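Local coordinates for protein trans-2-enoyl-CoA reductase (Treponema denticola ATCC 35405, PDB 4GGO) that reduces the carbon-carbon double bond of trans-2-enoyl-CoA substrates such as crotonyl-CoA with NADH, a step of bacterial fatty acid synthesis, at residues 232-237 with 342-347; 276-281 with 297-302. All blocks are in the same frame, centred on the assembly; numbering follows the deposited sequence.

Contacts 1 and 2 sit at and just beyond the ends of adjacent strands 227-233 and 270-276 of the parallel Rossmann sheet. Contact 1 follows strand 227-233 and meets the loop between strand 338-339 and helix 347-359; contact 2 follows strand 270-276 and meets helix 291-305. Both parts of contact 2 fall, in sequence, between the two halves of contact 1. Their centres lie about 8 Å apart, and they are joined directly: Glu344 OE1 accepts from Gly279 N at 2.7 Å, while Ser233 O lies 3.0 Å from Asn277 N. Substrate-binding and NAD-binding residues are thus set side by side.

Contact 1. Residues 232-237 with 342-347; sequences YSYIGP and DWELEE
Tyr234, an experimentally established substrate-binding residue, reaches Glu344 with its phenol hydroxyl, the one hydrogen bond of this contact. Its CG stands anti to the backbone N (chi1 -173°), and the ring that follows meets the glutamate chain at about a right angle. Tyr234 OH donates to Glu344 OE2 at 2.6 Å, taking the syn lone pair on the side of the other oxygen. That second oxygen is placed in the plane of the ring at its edge, with Glu344 OE1 3.7 Å from Tyr234 CE1, although the carboxylate as a whole is turned 41° from the phenol. Tyr294 OH also bonds to OE2 and the backbone N of Gly279 to OE1, so three hydrogen bonds hold this buried group, two at OE2 and one at OE1, and fix its position and rotation. Further along, the chain bends at Ile235 and passes over one face of the tyrosine ring, where Gly236 N sits 3.6 Å from the ring plane, over its centre. Gly236 has positive phi and no side chain. Its carbonyl, bonded to Arg245, receives the flank of Leu345: Leu345 CD2 lies 3.8 Å from Gly236 O. Leu345 CD2 also lies 4.3 Å from Pro237 CA, while Pro237 CD comes within 4.4 Å of Glu344 OE2. Such a cluster beyond the strand ends is where a Rossmann-type reductase builds its active site, and the ring of Tyr234 packs edge-to-face with Tyr244, the probable proton donor. Helix 291-305 touches both sides of the contact, through Tyr294 on Tyr234 and Pro237 and Leu298 on Glu344; helix 248-266 and strand 270-276 flank Ser233 and Ile235.

Contact 2. Residues 276-281 with 297-302; sequences VNKGLV and SLFKVM
Lys278 sets its CG between the backbone N and the carbonyl carbon (chi1 78°), and bends at chi3 and chi4 turn CE and NZ toward the Gly279 carbonyl, whereas Phe299 holds CG anti to its carbonyl carbon (chi1 -66°) as its ring extends from the helix. The two side chains cross obliquely, with Lys278 NZ 3.9 Å from Phe299 CE1. The bend is held from within its own segment: Lys278 NZ donates to Gly279 O at 2.9 Å, nearly along the C=O axis (165°), and Glu309 O adds a weak second bond, so the buried ammonium has polar partners beside the apolar groups of Phe299, Leu298 and Met302. Alongside, Lys278 CE lies 4.4 Å from Met302 SD. This loop leaves the end of strand 270-276 and leads into helix 291-305, part of the right-handed crossover by which a Rossmann fold reaches its next parallel strand, 338-339; Leu280 and Val281 in it bind NAD. The backbone meets Phe299 at its rim, with Gly279 O 4.1 Å from Phe299 CE1 and Leu280 CA 4.4 Å from Phe299 CZ. On the far side of CZ from CE1, Val281 crosses the phenyl group at about a right angle, Val281 CG2 lying 4.0 Å from Phe299 CE2. Asp377 of helix 371-380 touches both Val281 and Phe299, and His308 packs edge-to-face against the phenyl ring.

Contact 1. Residues 232-237 with 342-347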
ATOM      1  N   TYR A 232      -4.721   5.529  -2.556  1.00 19.61           N
ATOM      2  CA  TYR A 232      -5.241   4.335  -1.904  1.00 23.01           C
ATOM      3  C   TYR A 232      -5.741   4.639  -0.499  1.00 25.74           C
ATOM      4  O   TYR A 232      -5.197   5.500   0.195  1.00 23.23           O
ATOM      5  CB  TYR A 232      -4.180   3.236  -1.879  1.00 22.53           C
ATOM      6  CG  TYR A 232      -3.824   2.725  -3.255  1.00 22.12           C
ATOM      7  CD1 TYR A 232      -4.794   2.608  -4.243  1.00 24.27           C
ATOM      8  CD2 TYR A 232      -2.520   2.370  -3.574  1.00 17.63           C
ATOM      9  CE1 TYR A 232      -4.480   2.145  -5.507  1.00 23.02           C
ATOM     10  CE2 TYR A 232      -2.194   1.905  -4.839  1.00 18.65           C
ATOM     11  CZ  TYR A 232      -3.180   1.795  -5.801  1.00 20.95           C
ATOM     12  OH  TYR A 232      -2.870   1.335  -7.060  1.00 21.51           O
ATOM     13  N   SER A 233      -6.788   3.929  -0.091  1.00 24.83           N
ATOM     14  CA  SER A 233      -7.398   4.142   1.212  1.00 24.20           C
ATOM     15  C   SER A 233      -8.087   2.873   1.703  1.00 21.22           C
ATOM     16  O   SER A 233      -7.979   1.819   1.081  1.00 19.70           O
ATOM     17  CB  SER A 233      -8.401   5.294   1.147  1.00 23.89           C
ATOM     18  OG  SER A 233      -8.949   5.558   2.424  1.00 33.57           O
ATOM     19  N   TYR A 234      -8.798   2.983   2.820  1.00 22.94           N
ATOM     20  CA  TYR A 234      -9.458   1.830   3.419  1.00 21.55           C
ATOM     21  C   TYR A 234     -10.699   2.264   4.187  1.00 23.24           C
ATOM     22  O   TYR A 234     -10.706   3.312   4.829  1.00 24.03           O
ATOM     23  CB  TYR A 234      -8.487   1.091   4.342  1.00 25.65           C
ATOM     24  CG  TYR A 234      -9.013  -0.221   4.884  1.00 25.72           C
ATOM     25  CD1 TYR A 234      -9.434  -1.228   4.028  1.00 27.12           C
ATOM     26  CD2 TYR A 234      -9.065  -0.457   6.252  1.00 27.87           C
ATOM     27  CE1 TYR A 234      -9.911  -2.429   4.518  1.00 25.18           C
ATOM     28  CE2 TYR A 234      -9.534  -1.657   6.751  1.00 25.28           C
ATOM     29  CZ  TYR A 234      -9.954  -2.640   5.880  1.00 25.61           C
ATOM     30  OH  TYR A 234     -10.425  -3.834   6.376  1.00 22.94           O
ATOM     31  N   ILE A 235     -11.754   1.460   4.110  1.00 21.49           N
ATOM     32  CA  ILE A 235     -12.997   1.761   4.808  1.00 23.91           C
ATOM     33  C   ILE A 235     -13.214   0.777   5.956  1.00 26.25           C
ATOM     34  O   ILE A 235     -13.584   1.172   7.063  1.00 27.42           O
ATOM     35  CB  ILE A 235     -14.199   1.756   3.840  1.00 31.59           C
ATOM     36  CG1 ILE A 235     -14.161   3.000   2.951  1.00 29.36           C
ATOM     37  CG2 ILE A 235     -15.510   1.706   4.602  1.00 33.52           C
ATOM     38  CD1 ILE A 235     -15.295   3.076   1.954  1.00 27.81           C
ATOM     39  N   GLY A 236     -12.971  -0.501   5.688  1.00 27.06           N
ATOM     40  CA  GLY A 236     -13.009  -1.516   6.725  1.00 31.42           C
ATOM     41  C   GLY A 236     -14.397  -1.970   7.131  1.00 26.99           C
ATOM     42  O   GLY A 236     -15.397  -1.438   6.652  1.00 25.18           O
ATOM     43  N   PRO A 237     -14.458  -2.964   8.031  1.00 25.26           N
ATOM     44  CA  PRO A 237     -15.709  -3.560   8.507  1.00 29.53           C
ATOM     45  C   PRO A 237     -16.394  -2.691   9.555  1.00 30.75           C
ATOM     46  O   PRO A 237     -15.832  -1.685   9.993  1.00 26.68           O
ATOM     47  CB  PRO A 237     -15.235  -4.860   9.154  1.00 24.28           C
ATOM     48  CG  PRO A 237     -13.887  -4.515   9.686  1.00 21.11           C
ATOM     49  CD  PRO A 237     -13.280  -3.584   8.665  1.00 24.17           C
ATOM     50  N   ASP A 342     -14.478  -4.688  -2.564  1.00 19.65           N
ATOM     51  CA  ASP A 342     -15.830  -5.184  -2.798  1.00 21.37           C
ATOM     52  C   ASP A 342     -15.994  -6.658  -2.428  1.00 20.58           C
ATOM     53  O   ASP A 342     -17.065  -7.076  -1.997  1.00 26.24           O
ATOM     54  CB  ASP A 342     -16.266  -4.923  -4.246  1.00 19.98           C
ATOM     55  CG  ASP A 342     -15.255  -5.419  -5.265  1.00 19.89           C
ATOM     56  OD1 ASP A 342     -14.083  -5.643  -4.897  1.00 19.84           O
ATOM     57  OD2 ASP A 342     -15.633  -5.577  -6.444  1.00 19.05           O
ATOM     58  N   TRP A 343     -14.932  -7.441  -2.588  1.00 18.98           N
ATOM     59  CA  TRP A 343     -14.966  -8.845  -2.192  1.00 19.66           C
ATOM     60  C   TRP A 343     -14.891  -8.978  -0.672  1.00 26.06           C
ATOM     61  O   TRP A 343     -15.533  -9.846  -0.085  1.00 17.16           O
ATOM     62  CB  TRP A 343     -13.824  -9.626  -2.846  1.00 20.21           C
ATOM     63  CG  TRP A 343     -13.914  -9.701  -4.343  1.00 19.31           C
ATOM     64  CD1 TRP A 343     -14.908  -9.201  -5.135  1.00 25.03           C
ATOM     65  CD2 TRP A 343     -12.973 -10.322  -5.225  1.00 17.45           C
ATOM     66  NE1 TRP A 343     -14.641  -9.470  -6.458  1.00 21.62           N
ATOM     67  CE2 TRP A 343     -13.458 -10.156  -6.539  1.00 23.87           C
ATOM     68  CE3 TRP A 343     -11.766 -11.003  -5.032  1.00 16.65           C
ATOM     69  CZ2 TRP A 343     -12.777 -10.644  -7.653  1.00 18.17           C
ATOM     70  CZ3 TRP A 343     -11.092 -11.485  -6.141  1.00 18.16           C
ATOM     71  CH2 TRP A 343     -11.599 -11.305  -7.433  1.00 16.44           C
ATOM     72  N   GLU A 344     -14.099  -8.114  -0.041  1.00 17.05           N
ATOM     73  CA  GLU A 344     -13.977  -8.115   1.413  1.00 17.39           C
ATOM     74  C   GLU A 344     -15.296  -7.749   2.081  1.00 20.95           C
ATOM     75  O   GLU A 344     -15.709  -8.382   3.053  1.00 21.17           O
ATOM     76  CB  GLU A 344     -12.882  -7.145   1.873  1.00 19.65           C
ATOM     77  CG  GLU A 344     -12.916  -6.860   3.374  1.00 18.44           C
ATOM     78  CD  GLU A 344     -11.761  -5.994   3.840  1.00 22.51           C
ATOM     79  OE1 GLU A 344     -10.852  -5.731   3.029  1.00 20.23           O
ATOM     80  OE2 GLU A 344     -11.756  -5.584   5.022  1.00 20.89           O
ATOM     81  N   LEU A 345     -15.958  -6.726   1.554  1.00 17.64           N
ATOM     82  CA  LEU A 345     -17.167  -6.207   2.182  1.00 20.10           C
ATOM     83  C   LEU A 345     -18.445  -6.844   1.647  1.00 23.69           C
ATOM     84  O   LEU A 345     -19.542  -6.336   1.887  1.00 25.39           O
ATOM     85  CB  LEU A 345     -17.232  -4.685   2.056  1.00 18.01           C
ATOM     86  CG  LEU A 345     -16.142  -3.922   2.809  1.00 22.32           C
ATOM     87  CD1 LEU A 345     -16.319  -2.424   2.631  1.00 26.55           C
ATOM     88  CD2 LEU A 345     -16.148  -4.296   4.288  1.00 23.56           C
ATOM     89  N   GLU A 346     -18.300  -7.950   0.921  1.00 21.39           N
ATOM     90  CA  GLU A 346     -19.450  -8.764   0.546  1.00 28.26           C
ATOM     91  C   GLU A 346     -20.164  -9.208   1.811  1.00 23.21           C
ATOM     92  O   GLU A 346     -19.521  -9.515   2.813  1.00 23.12           O
ATOM     93  CB  GLU A 346     -19.015 -10.002  -0.235  1.00 21.11           C
ATOM     94  CG  GLU A 346     -18.739  -9.775  -1.700  1.00 28.85           C
ATOM     95  CD  GLU A 346     -18.216 -11.027  -2.372  1.00 26.15           C
ATOM     96  OE1 GLU A 346     -18.550 -12.134  -1.900  1.00 26.09           O
ATOM     97  OE2 GLU A 346     -17.467 -10.907  -3.364  1.00 29.39           O
ATOM     98  N   GLU A 347     -21.490  -9.234   1.763  1.00 24.22           N
ATOM     99  CA  GLU A 347     -22.292  -9.614   2.918  1.00 29.82           C
ATOM    100  C   GLU A 347     -21.950 -11.017   3.414  1.00 23.40           C
ATOM    101  O   GLU A 347     -21.820 -11.242   4.615  1.00 25.88           O
ATOM    102  CB  GLU A 347     -23.782  -9.522   2.589  1.00 33.22           C
ATOM    103  CG  GLU A 347     -24.687  -9.818   3.775  1.00 39.38           C
ATOM    104  CD  GLU A 347     -26.143  -9.938   3.388  1.00 49.21           C
ATOM    105  OE1 GLU A 347     -26.687  -8.983   2.796  1.00 50.05           O
ATOM    106  OE2 GLU A 347     -26.747 -10.988   3.685  1.00 57.84           O
TER

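Contact 2. Residues 276-281 with 297-302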
ATOM      1  N   VAL A 276     -10.425   2.540  -2.795  1.00 20.78           N
ATOM      2  CA  VAL A 276     -10.548   1.842  -1.525  1.00 20.32           C
ATOM      3  C   VAL A 276     -10.144   0.387  -1.712  1.00 22.05           C
ATOM      4  O   VAL A 276     -10.816  -0.369  -2.414  1.00 18.39           O
ATOM      5  CB  VAL A 276     -11.980   1.914  -0.967  1.00 22.17           C
ATOM      6  CG1 VAL A 276     -12.008   1.423   0.473  1.00 20.98           C
ATOM      7  CG2 VAL A 276     -12.506   3.338  -1.052  1.00 21.96           C
ATOM      8  N   ASN A 277      -9.035   0.006  -1.087  1.00 18.21           N
ATOM      9  CA  ASN A 277      -8.505  -1.343  -1.222  1.00 20.57           C
ATOM     10  C   ASN A 277      -8.893  -2.232  -0.044  1.00 24.21           C
ATOM     11  O   ASN A 277      -9.497  -1.766   0.923  1.00 23.67           O
ATOM     12  CB  ASN A 277      -6.985  -1.302  -1.379  1.00 18.32           C
ATOM     13  CG  ASN A 277      -6.547  -0.542  -2.621  1.00 26.88           C
ATOM     14  OD1 ASN A 277      -7.365   0.059  -3.320  1.00 21.04           O
ATOM     15  ND2 ASN A 277      -5.247  -0.560  -2.894  1.00 19.22           N
ATOM     16  N   LYS A 278      -8.542  -3.512  -0.130  1.00 19.89           N
ATOM     17  CA  LYS A 278      -8.876  -4.460   0.927  1.00 23.48           C
ATOM     18  C   LYS A 278      -7.934  -4.315   2.118  1.00 27.06           C
ATOM     19  O   LYS A 278      -6.897  -3.657   2.028  1.00 21.94           O
ATOM     20  CB  LYS A 278      -8.836  -5.898   0.405  1.00 20.55           C
ATOM     21  CG  LYS A 278      -7.434  -6.473   0.256  1.00 22.22           C
ATOM     22  CD  LYS A 278      -7.474  -7.905  -0.260  1.00 26.41           C
ATOM     23  CE  LYS A 278      -8.080  -8.858   0.760  1.00 22.67           C
ATOM     24  NZ  LYS A 278      -7.190  -9.046   1.941  1.00 27.40           N
ATOM     25  N   GLY A 279      -8.305  -4.935   3.233  1.00 24.03           N
ATOM     26  CA  GLY A 279      -7.481  -4.909   4.425  1.00 28.74           C
ATOM     27  C   GLY A 279      -6.290  -5.834   4.301  1.00 29.29           C
ATOM     28  O   GLY A 279      -6.373  -6.893   3.677  1.00 32.85           O
ATOM     29  N   LEU A 280      -5.174  -5.430   4.896  1.00 21.39           N
ATOM     30  CA  LEU A 280      -3.948  -6.214   4.842  1.00 29.00           C
ATOM     31  C   LEU A 280      -3.088  -5.923   6.063  1.00 27.40           C
ATOM     32  O   LEU A 280      -3.301  -4.929   6.759  1.00 27.10           O
ATOM     33  CB  LEU A 280      -3.153  -5.894   3.572  1.00 29.48           C
ATOM     34  CG  LEU A 280      -2.321  -4.606   3.583  1.00 32.13           C
ATOM     35  CD1 LEU A 280      -1.279  -4.633   2.478  1.00 37.45           C
ATOM     36  CD2 LEU A 280      -3.197  -3.368   3.448  1.00 39.42           C
ATOM     37  N   VAL A 281      -2.116  -6.792   6.318  1.00 23.34           N
ATOM     38  CA  VAL A 281      -1.189  -6.586   7.420  1.00 33.60           C
ATOM     39  C   VAL A 281      -0.272  -5.411   7.114  1.00 35.25           C
ATOM     40  O   VAL A 281       0.449  -5.420   6.116  1.00 29.60           O
ATOM     41  CB  VAL A 281      -0.325  -7.832   7.680  1.00 33.09           C
ATOM     42  CG1 VAL A 281       0.684  -7.555   8.787  1.00 27.61           C
ATOM     43  CG2 VAL A 281      -1.202  -9.023   8.033  1.00 29.20           C
ATOM     44  N   SER A 297      -9.160 -13.483  10.700  1.00 20.22           N
ATOM     45  CA  SER A 297     -10.441 -14.111  10.416  1.00 21.33           C
ATOM     46  C   SER A 297     -10.824 -13.908   8.955  1.00 20.67           C
ATOM     47  O   SER A 297     -11.370 -14.808   8.319  1.00 18.53           O
ATOM     48  CB  SER A 297     -11.526 -13.541  11.330  1.00 24.21           C
ATOM     49  OG  SER A 297     -11.161 -13.680  12.692  1.00 25.20           O
ATOM     50  N   LEU A 298     -10.531 -12.720   8.433  1.00 16.34           N
ATOM     51  CA  LEU A 298     -10.831 -12.384   7.045  1.00 15.48           C
ATOM     52  C   LEU A 298     -10.035 -13.266   6.094  1.00 17.44           C
ATOM     53  O   LEU A 298     -10.577 -13.779   5.115  1.00 20.69           O
ATOM     54  CB  LEU A 298     -10.523 -10.911   6.766  1.00 15.03           C
ATOM     55  CG  LEU A 298     -10.889 -10.392   5.373  1.00 18.44           C
ATOM     56  CD1 LEU A 298     -12.402 -10.312   5.215  1.00 17.54           C
ATOM     57  CD2 LEU A 298     -10.245  -9.039   5.110  1.00 17.42           C
ATOM     58  N   PHE A 299      -8.748 -13.436   6.383  1.00 14.39           N
ATOM     59  CA  PHE A 299      -7.882 -14.281   5.568  1.00 17.99           C
ATOM     60  C   PHE A 299      -8.419 -15.709   5.544  1.00 22.21           C
ATOM     61  O   PHE A 299      -8.447 -16.358   4.499  1.00 18.53           O
ATOM     62  CB  PHE A 299      -6.446 -14.281   6.102  1.00 15.39           C
ATOM     63  CG  PHE A 299      -5.743 -12.951   5.991  1.00 17.66           C
ATOM     64  CD1 PHE A 299      -6.302 -11.904   5.276  1.00 21.76           C
ATOM     65  CD2 PHE A 299      -4.513 -12.756   6.599  1.00 23.97           C
ATOM     66  CE1 PHE A 299      -5.651 -10.685   5.177  1.00 16.19           C
ATOM     67  CE2 PHE A 299      -3.858 -11.541   6.503  1.00 28.17           C
ATOM     68  CZ  PHE A 299      -4.429 -10.506   5.789  1.00 24.73           C
ATOM     69  N   LYS A 300      -8.852 -16.187   6.705  1.00 19.96           N
ATOM     70  CA  LYS A 300      -9.392 -17.534   6.836  1.00 18.16           C
ATOM     71  C   LYS A 300     -10.640 -17.719   5.976  1.00 20.27           C
ATOM     72  O   LYS A 300     -10.738 -18.668   5.197  1.00 22.52           O
ATOM     73  CB  LYS A 300      -9.723 -17.827   8.298  1.00 18.38           C
ATOM     74  CG  LYS A 300     -10.198 -19.248   8.553  1.00 25.41           C
ATOM     75  CD  LYS A 300      -9.094 -20.250   8.262  1.00 29.41           C
ATOM     76  CE  LYS A 300      -9.447 -21.629   8.789  1.00 38.56           C
ATOM     77  NZ  LYS A 300      -8.323 -22.592   8.613  1.00 38.31           N
ATOM     78  N   VAL A 301     -11.588 -16.802   6.125  1.00 16.27           N
ATOM     79  CA  VAL A 301     -12.847 -16.867   5.397  1.00 16.30           C
ATOM     80  C   VAL A 301     -12.649 -16.741   3.886  1.00 19.20           C
ATOM     81  O   VAL A 301     -13.201 -17.525   3.112  1.00 16.76           O
ATOM     82  CB  VAL A 301     -13.823 -15.773   5.881  1.00 21.95           C
ATOM     83  CG1 VAL A 301     -15.046 -15.707   4.985  1.00 23.45           C
ATOM     84  CG2 VAL A 301     -14.229 -16.026   7.330  1.00 19.68           C
ATOM     85  N   MET A 302     -11.853 -15.760   3.470  1.00 15.47           N
ATOM     86  CA  MET A 302     -11.688 -15.482   2.047  1.00 20.94           C
ATOM     87  C   MET A 302     -10.864 -16.543   1.315  1.00 19.39           C
ATOM     88  O   MET A 302     -11.086 -16.800   0.131  1.00 20.18           O
ATOM     89  CB  MET A 302     -11.118 -14.077   1.827  1.00 15.62           C
ATOM     90  CG  MET A 302     -12.030 -12.978   2.359  1.00 15.81           C
ATOM     91  SD  MET A 302     -11.536 -11.308   1.900  1.00 21.65           S
ATOM     92  CE  MET A 302     -12.059 -11.253   0.187  1.00 24.19           C
TER